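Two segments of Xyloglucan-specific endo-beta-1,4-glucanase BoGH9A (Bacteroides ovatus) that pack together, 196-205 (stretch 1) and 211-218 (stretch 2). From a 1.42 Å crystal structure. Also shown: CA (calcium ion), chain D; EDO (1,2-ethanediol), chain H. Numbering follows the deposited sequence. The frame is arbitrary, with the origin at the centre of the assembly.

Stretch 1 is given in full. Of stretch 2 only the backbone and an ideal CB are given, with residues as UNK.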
ATOM      1  N   TYR A 196       9.273  13.891  -8.755  1.00 15.08           N
ATOM      2  CA  TYR A 196       8.044  13.250  -9.224  1.00 14.72           C
ATOM      3  C   TYR A 196       6.850  13.694  -8.394  1.00 12.94           C
ATOM      4  O   TYR A 196       5.821  14.119  -8.912  1.00 14.77           O
ATOM      5  CB  TYR A 196       8.180  11.725  -9.149  1.00 15.64           C
ATOM      6  CG  TYR A 196       6.985  10.953  -9.683  1.00 15.55           C
ATOM      7  CD1 TYR A 196       6.886  10.656 -11.033  1.00 14.10           C
ATOM      8  CD2 TYR A 196       5.954  10.546  -8.853  1.00 14.60           C
ATOM      9  CE1 TYR A 196       5.793   9.948 -11.556  1.00 13.87           C
ATOM     10  CE2 TYR A 196       4.857   9.833  -9.357  1.00 14.78           C
ATOM     11  CZ  TYR A 196       4.772   9.566 -10.695  1.00 14.57           C
ATOM     12  OH  TYR A 196       3.674   8.850 -11.148  1.00 14.85           O
ATOM     13  N   PHE A 197       7.005  13.612  -7.079  1.00 13.11           N
ATOM     14  CA  PHE A 197       5.914  13.978  -6.204  1.00 14.94           C
ATOM     15  C   PHE A 197       5.669  15.477  -6.110  1.00 15.13           C
ATOM     16  O   PHE A 197       4.549  15.904  -5.844  1.00 16.51           O
ATOM     17  CB  PHE A 197       6.102  13.332  -4.847  1.00 15.01           C
ATOM     18  CG  PHE A 197       5.891  11.847  -4.888  1.00 12.92           C
ATOM     19  CD1 PHE A 197       4.623  11.320  -5.112  1.00 14.31           C
ATOM     20  CD2 PHE A 197       6.939  10.981  -4.707  1.00 13.17           C
ATOM     21  CE1 PHE A 197       4.433   9.938  -5.180  1.00 13.81           C
ATOM     22  CE2 PHE A 197       6.740   9.597  -4.773  1.00 14.53           C
ATOM     23  CZ  PHE A 197       5.487   9.098  -5.001  1.00 12.39           C
ATOM     24  N   SER A 198       6.697  16.281  -6.372  1.00 17.41           N
ATOM     25  CA  SER A 198       6.508  17.724  -6.381  1.00 19.37           C
ATOM     26  C   SER A 198       5.631  18.153  -7.538  1.00 18.13           C
ATOM     27  O   SER A 198       4.801  19.041  -7.393  1.00 21.06           O
ATOM     28  CB  SER A 198       7.862  18.435  -6.454  1.00 20.72           C
ATOM     29  OG  SER A 198       7.671  19.840  -6.469  1.00 30.05           O
ATOM     30  N   ARG A 199       5.785  17.477  -8.673  1.00 19.20           N
ATOM     31  CA  ARG A 199       5.024  17.779  -9.878  1.00 21.28           C
ATOM     32  C   ARG A 199       3.634  17.143  -9.931  1.00 19.63           C
ATOM     33  O   ARG A 199       2.769  17.593 -10.675  1.00 23.04           O
ATOM     34  CB  ARG A 199       5.803  17.328 -11.108  1.00 21.51           C
ATOM     35  CG  ARG A 199       7.127  18.052 -11.294  1.00 31.22           C
ATOM     36  CD  ARG A 199       7.773  17.616 -12.586  1.00 46.74           C
ATOM     37  NE  ARG A 199       9.064  18.280 -12.787  1.00 71.24           N
ATOM     38  CZ  ARG A 199       9.220  19.454 -13.398  1.00 83.90           C
ATOM     39  NH1 ARG A 199       8.167  20.107 -13.884  1.00 82.82           N
ATOM     40  NH2 ARG A 199      10.433  19.979 -13.527  1.00 79.99           N
ATOM     41  N   GLN A 200       3.424  16.088  -9.156  1.00 16.88           N
ATOM     42  CA  GLN A 200       2.156  15.363  -9.189  1.00 16.38           C
ATOM     43  C   GLN A 200       1.028  16.216  -8.650  1.00 16.28           C
ATOM     44  O   GLN A 200       1.137  16.736  -7.557  1.00 22.12           O
ATOM     45  CB  GLN A 200       2.313  14.110  -8.331  1.00 13.77           C
ATOM     46  CG  GLN A 200       1.093  13.190  -8.285  1.00 14.03           C
ATOM     47  CD  GLN A 200       1.243  12.095  -7.258  1.00 13.42           C
ATOM     48  OE1 GLN A 200       1.710  12.311  -6.145  1.00 14.60           O
ATOM     49  NE2 GLN A 200       0.793  10.896  -7.621  1.00 15.20           N
ATOM     50  N   LYS A 201      -0.071  16.316  -9.382  1.00 17.74           N
ATOM     51  CA  LYS A 201      -1.245  17.010  -8.871  1.00 21.02           C
ATOM     52  C   LYS A 201      -2.480  16.143  -9.061  1.00 19.26           C
ATOM     53  O   LYS A 201      -2.783  15.692 -10.158  1.00 21.24           O
ATOM     54  CB  LYS A 201      -1.406  18.394  -9.525  1.00 28.78           C
ATOM     55  CG  LYS A 201      -0.265  19.392  -9.186  1.00 27.83           C
ATOM     56  CD  LYS A 201      -0.241  19.758  -7.687  1.00 27.80           C
ATOM     57  CE  LYS A 201       0.909  20.702  -7.329  1.00 39.85           C
ATOM     58  NZ  LYS A 201       2.224  20.268  -7.890  1.00 39.36           N
ATOM     59  N   ILE A 202      -3.177  15.895  -7.962  1.00 17.47           N
ATOM     60  CA  ILE A 202      -4.271  14.913  -7.968  1.00 17.29           C
ATOM     61  C   ILE A 202      -5.649  15.502  -7.669  1.00 21.82           C
ATOM     62  O   ILE A 202      -6.618  14.760  -7.426  1.00 20.25           O
ATOM     63  CB  ILE A 202      -3.992  13.756  -6.982  1.00 19.79           C
ATOM     64  CG1 ILE A 202      -3.801  14.275  -5.554  1.00 19.64           C
ATOM     65  CG2 ILE A 202      -2.756  12.974  -7.421  1.00 18.71           C
ATOM     66  CD1 ILE A 202      -3.804  13.190  -4.507  1.00 20.56           C
ATOM     67  N   ASN A 203      -5.749  16.821  -7.729  1.00 19.50           N
ATOM     68  CA  ASN A 203      -7.008  17.521  -7.523  1.00 18.60           C
ATOM     69  C   ASN A 203      -7.657  17.186  -6.187  1.00 18.92           C
ATOM     70  O   ASN A 203      -8.769  16.655  -6.117  1.00 19.11           O
ATOM     71  CB  ASN A 203      -7.971  17.283  -8.690  1.00 19.64           C
ATOM     72  CG  ASN A 203      -9.229  18.127  -8.578  1.00 24.67           C
ATOM     73  OD1 ASN A 203      -9.206  19.227  -8.034  1.00 23.79           O
ATOM     74  ND2 ASN A 203     -10.336  17.602  -9.063  1.00 23.70           N
ATOM     75  N   ILE A 204      -6.917  17.476  -5.124  1.00 16.60           N
ATOM     76  CA  ILE A 204      -7.417  17.468  -3.759  1.00 15.16           C
ATOM     77  C   ILE A 204      -7.486  18.926  -3.286  1.00 19.69           C
ATOM     78  O   ILE A 204      -6.951  19.813  -3.944  1.00 19.75           O
ATOM     79  CB  ILE A 204      -6.524  16.627  -2.817  1.00 16.48           C
ATOM     80  CG1 ILE A 204      -5.050  17.048  -2.913  1.00 18.76           C
ATOM     81  CG2 ILE A 204      -6.677  15.152  -3.139  1.00 18.38           C
ATOM     82  CD1 ILE A 204      -4.156  16.424  -1.868  1.00 19.47           C
ATOM     83  N   PRO A 205      -8.145  19.189  -2.154  1.00 18.96           N
ATOM     84  CA  PRO A 205      -8.277  20.582  -1.714  1.00 20.59           C
ATOM     85  C   PRO A 205      -6.926  21.288  -1.564  1.00 24.50           C
ATOM     86  O   PRO A 205      -6.846  22.516  -1.709  1.00 22.81           O
ATOM     87  CB  PRO A 205      -9.021  20.456  -0.383  1.00 24.66           C
ATOM     88  CG  PRO A 205      -9.816  19.207  -0.540  1.00 19.71           C
ATOM     89  CD  PRO A 205      -8.926  18.279  -1.308  1.00 18.19           C
ATOM     90  N   UNK A 211       2.946  22.612  -1.044  1.00 19.92           N
ATOM     91  CA  UNK A 211       3.406  21.352  -0.474  1.00 17.98           C
ATOM     92  C   UNK A 211       3.052  20.226  -1.454  1.00 16.47           C
ATOM     93  O   UNK A 211       1.974  20.256  -2.045  1.00 17.09           O
ATOM     94  CB  UNK A 211       2.783  21.107   0.902  1.00 17.98           C
ATOM     95  N   UNK A 212       3.975  19.271  -1.657  1.00 15.85           N
ATOM     96  CA  UNK A 212       3.600  18.107  -2.480  1.00 15.65           C
ATOM     97  C   UNK A 212       2.338  17.424  -1.967  1.00 14.92           C
ATOM     98  O   UNK A 212       2.162  17.195  -0.765  1.00 15.06           O
ATOM     99  CB  UNK A 212       4.747  17.096  -2.518  1.00 15.65           C
ATOM    100  N   UNK A 213       1.462  17.129  -2.908  1.00 13.91           N
ATOM    101  CA  UNK A 213       0.137  16.595  -2.602  1.00 14.07           C
ATOM    102  C   UNK A 213       0.196  15.284  -1.812  1.00 13.49           C
ATOM    103  O   UNK A 213      -0.655  15.074  -0.955  1.00 12.94           O
ATOM    104  CB  UNK A 213      -0.644  16.378  -3.900  1.00 14.07           C
ATOM    105  N   UNK A 214       1.172  14.414  -2.085  1.00 13.91           N
ATOM    106  CA  UNK A 214       1.333  13.212  -1.267  1.00 12.54           C
ATOM    107  C   UNK A 214       1.499  13.587   0.198  1.00 11.44           C
ATOM    108  O   UNK A 214       0.878  12.958   1.065  1.00 13.31           O
ATOM    109  CB  UNK A 214       2.532  12.390  -1.743  1.00 12.54           C
ATOM    110  N   UNK A 215       2.312  14.607   0.494  1.00 12.37           N
ATOM    111  CA  UNK A 215       2.515  15.009   1.877  1.00 12.33           C
ATOM    112  C   UNK A 215       1.270  15.669   2.457  1.00 12.93           C
ATOM    113  O   UNK A 215       0.964  15.444   3.622  1.00 12.96           O
ATOM    114  CB  UNK A 215       3.709  15.960   1.980  1.00 12.33           C
ATOM    115  N   UNK A 216       0.539  16.452   1.666  1.00 12.86           N
ATOM    116  CA  UNK A 216      -0.754  16.961   2.154  1.00 12.96           C
ATOM    117  C   UNK A 216      -1.649  15.827   2.621  1.00 14.97           C
ATOM    118  O   UNK A 216      -2.296  15.889   3.688  1.00 16.29           O
ATOM    119  CB  UNK A 216      -1.464  17.764   1.062  1.00 12.96           C
ATOM    120  N   UNK A 217      -1.726  14.787   1.804  1.00 13.79           N
ATOM    121  CA  UNK A 217      -2.589  13.674   2.148  1.00 13.52           C
ATOM    122  C   UNK A 217      -2.124  12.975   3.425  1.00 13.87           C
ATOM    123  O   UNK A 217      -2.935  12.712   4.320  1.00 14.34           O
ATOM    124  CB  UNK A 217      -2.643  12.676   0.990  1.00 13.52           C
ATOM    125  N   UNK A 218      -0.824  12.701   3.524  1.00 12.05           N
ATOM    126  CA  UNK A 218      -0.314  12.080   4.716  1.00 12.77           C
ATOM    127  C   UNK A 218      -0.655  12.928   5.919  1.00 13.39           C
ATOM    128  O   UNK A 218      -1.024  12.394   6.957  1.00 14.16           O
ATOM    129  CB  UNK A 218       1.197  11.861   4.613  1.00 12.77           C
TER
HETATM  130 CA    CA D 603      -0.272  20.482  -2.390  1.00 17.76          CA
HETATM  131  C1  EDO H 607       4.450  22.554  -5.478  1.00 37.96           C
HETATM  132  O1  EDO H 607       3.287  22.615  -4.646  1.00 46.55           O
HETATM  133  C2  EDO H 607       5.498  21.738  -4.735  1.00 36.64           C
HETATM  134  O2  EDO H 607       4.981  20.418  -4.574  1.00 38.42           O

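Position 211 directs its CA-to-CB bond away from stretch 1, and its ideal CB has nothing of that stretch within 5.5 Å. The extended backbone (-120/138) would suit a beta-branched residue, but many others fit. The visible clue is the carbonyl: its O lies 2.3 Å from the calcium ion, so the backbone is the ligand. The residue is Thr-211, and its hydroxyl is hydrogen-bonded elsewhere in the structure.

Position 212 stands right before the helix, with phi/psi of -54/134. Its CB points sideways, and the ideal CB is 3.5 Å from Phe-197 O and 4.3 Å from Ser-198 CA. A small or compact side chain is favoured. Ser, Thr or Asp would suit an N-cap, and the phi also allows proline. The residue is Pro-212. Its ring packs against the end of the first helix, with CB 3.7 Å from Phe-197 O and CG 4.3 Å from Ser-198 CA. Its own carbonyl O accepts from the backbone N of position 216 at 3.0 Å.

Position 213 opens the helix and points toward stretch 1. The ideal CB is 4.1 Å from each of Gln-200 O, Ile-202 CG1 and Ile-204 CD1. Two features narrow the choice: the calcium ion nearby and the backbone N of Ile-202. A short acceptor such as Asp or Asn suits both, and the cation favours Asp. The residue is Asp-213, with chi1 in m. OD1 binds the calcium ion at 2.4 Å. OD2 accepts a hydrogen bond from Ile-202 N at 3.3 Å, nearly straight at 167°. One carboxylate thus ties the metal site to the loop after the first helix. The backbone N of Asp-213 donates to water 2 (3.0 Å), which also lies 2.8 Å from Phe-197 O and 2.6 Å from Gln-200 O.

Position 214 points sideways. Its ideal CB is 4.1 Å from Phe-197 CD1 and 4.5 Å from Gln-200 OE1. The aromatic ring invites an apolar side chain: Leu, Met or Ile. The residue is Leu-214. Its CD1 sits over one ring face, 4.0 Å from the centroid of Phe-197, in a CH-pi contact. Its backbone N donates to water 1 at 2.8 Å, and that water donates to Phe-197 O and Gln-200 OE1.

Position 215 is out of reach, so stretch 1 sets no preference. It is Leu-215.

Position 216 points toward stretch 1, with its ideal CB 4.2 Å from Ile-204 CD1. An apolar residue could pack there, but the calcium ion favours a short acid. The residue is Asp-216. OD2 binds the ion at 2.3 Å, while CB lies 4.2 Å from Ile-204 CD1.

Position 217 points sideways, its ideal CB 5.0 Å from Ile-204 CD1. Apolar or long polar side chains would fit. It is Glu-217, whose OE1 approaches Ile-204 CG2 to 4.2 Å; both carboxylate oxygens are hydrogen-bonded elsewhere in the structure.

Position 218 is out of reach and unconstrained by stretch 1. It is Met-218.

Stretch 2 211-218: TPDLLDEM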
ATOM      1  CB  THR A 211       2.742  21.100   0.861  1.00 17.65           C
ATOM      2  OG1 THR A 211       3.029  22.209   1.740  1.00 18.45           O
ATOM      3  CG2 THR A 211       3.301  19.846   1.506  1.00 19.60           C
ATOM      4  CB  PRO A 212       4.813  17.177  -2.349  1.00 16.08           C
ATOM      5  CG  PRO A 212       5.981  18.139  -2.102  1.00 16.09           C
ATOM      6  CD  PRO A 212       5.370  19.177  -1.186  1.00 18.50           C
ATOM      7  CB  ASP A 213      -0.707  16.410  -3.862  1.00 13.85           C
ATOM      8  CG  ASP A 213      -1.279  17.704  -4.414  1.00 16.97           C
ATOM      9  OD1 ASP A 213      -0.983  18.788  -3.861  1.00 15.98           O
ATOM     10  OD2 ASP A 213      -2.000  17.633  -5.425  1.00 18.52           O
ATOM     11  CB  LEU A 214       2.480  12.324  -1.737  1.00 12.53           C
ATOM     12  CG  LEU A 214       2.683  11.031  -0.939  1.00 13.54           C
ATOM     13  CD1 LEU A 214       3.222   9.960  -1.892  1.00 16.71           C
ATOM     14  CD2 LEU A 214       3.585  11.190   0.239  1.00 14.83           C
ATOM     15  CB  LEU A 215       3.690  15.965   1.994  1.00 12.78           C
ATOM     16  CG  LEU A 215       5.064  15.374   1.701  1.00 12.59           C
ATOM     17  CD1 LEU A 215       6.166  16.417   1.990  1.00 15.42           C
ATOM     18  CD2 LEU A 215       5.338  14.077   2.463  1.00 14.34           C
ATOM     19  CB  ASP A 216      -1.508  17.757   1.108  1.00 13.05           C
ATOM     20  CG  ASP A 216      -0.815  19.058   0.728  1.00 16.18           C
ATOM     21  OD1 ASP A 216      -0.452  19.858   1.626  1.00 16.28           O
ATOM     22  OD2 ASP A 216      -0.661  19.262  -0.485  1.00 15.21           O
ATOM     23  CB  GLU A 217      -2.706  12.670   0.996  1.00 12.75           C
ATOM     24  CG  GLU A 217      -3.838  11.647   1.209  1.00 13.05           C
ATOM     25  CD  GLU A 217      -5.202  12.325   1.312  1.00 14.37           C
ATOM     26  OE1 GLU A 217      -5.544  13.110   0.396  1.00 15.40           O
ATOM     27  OE2 GLU A 217      -5.908  12.115   2.336  1.00 15.36           O
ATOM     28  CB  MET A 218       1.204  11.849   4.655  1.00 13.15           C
ATOM     29  CG  MET A 218       1.730  11.077   3.438  1.00 12.44           C
ATOM     30  SD  MET A 218       1.061   9.419   3.218  1.00 13.18           S
ATOM     31  CE  MET A 218      -0.203   9.730   1.998  1.00 12.51           C
TER
HETATM   32  O   HOH W   1       2.540  14.411  -4.541  1.00 15.59           O
HETATM   33  O   HOH W   2       2.466  17.815  -5.644  1.00 18.07           O
HETATM   34  O   HOH W   3       0.317  21.766  -4.283  1.00 22.17           O
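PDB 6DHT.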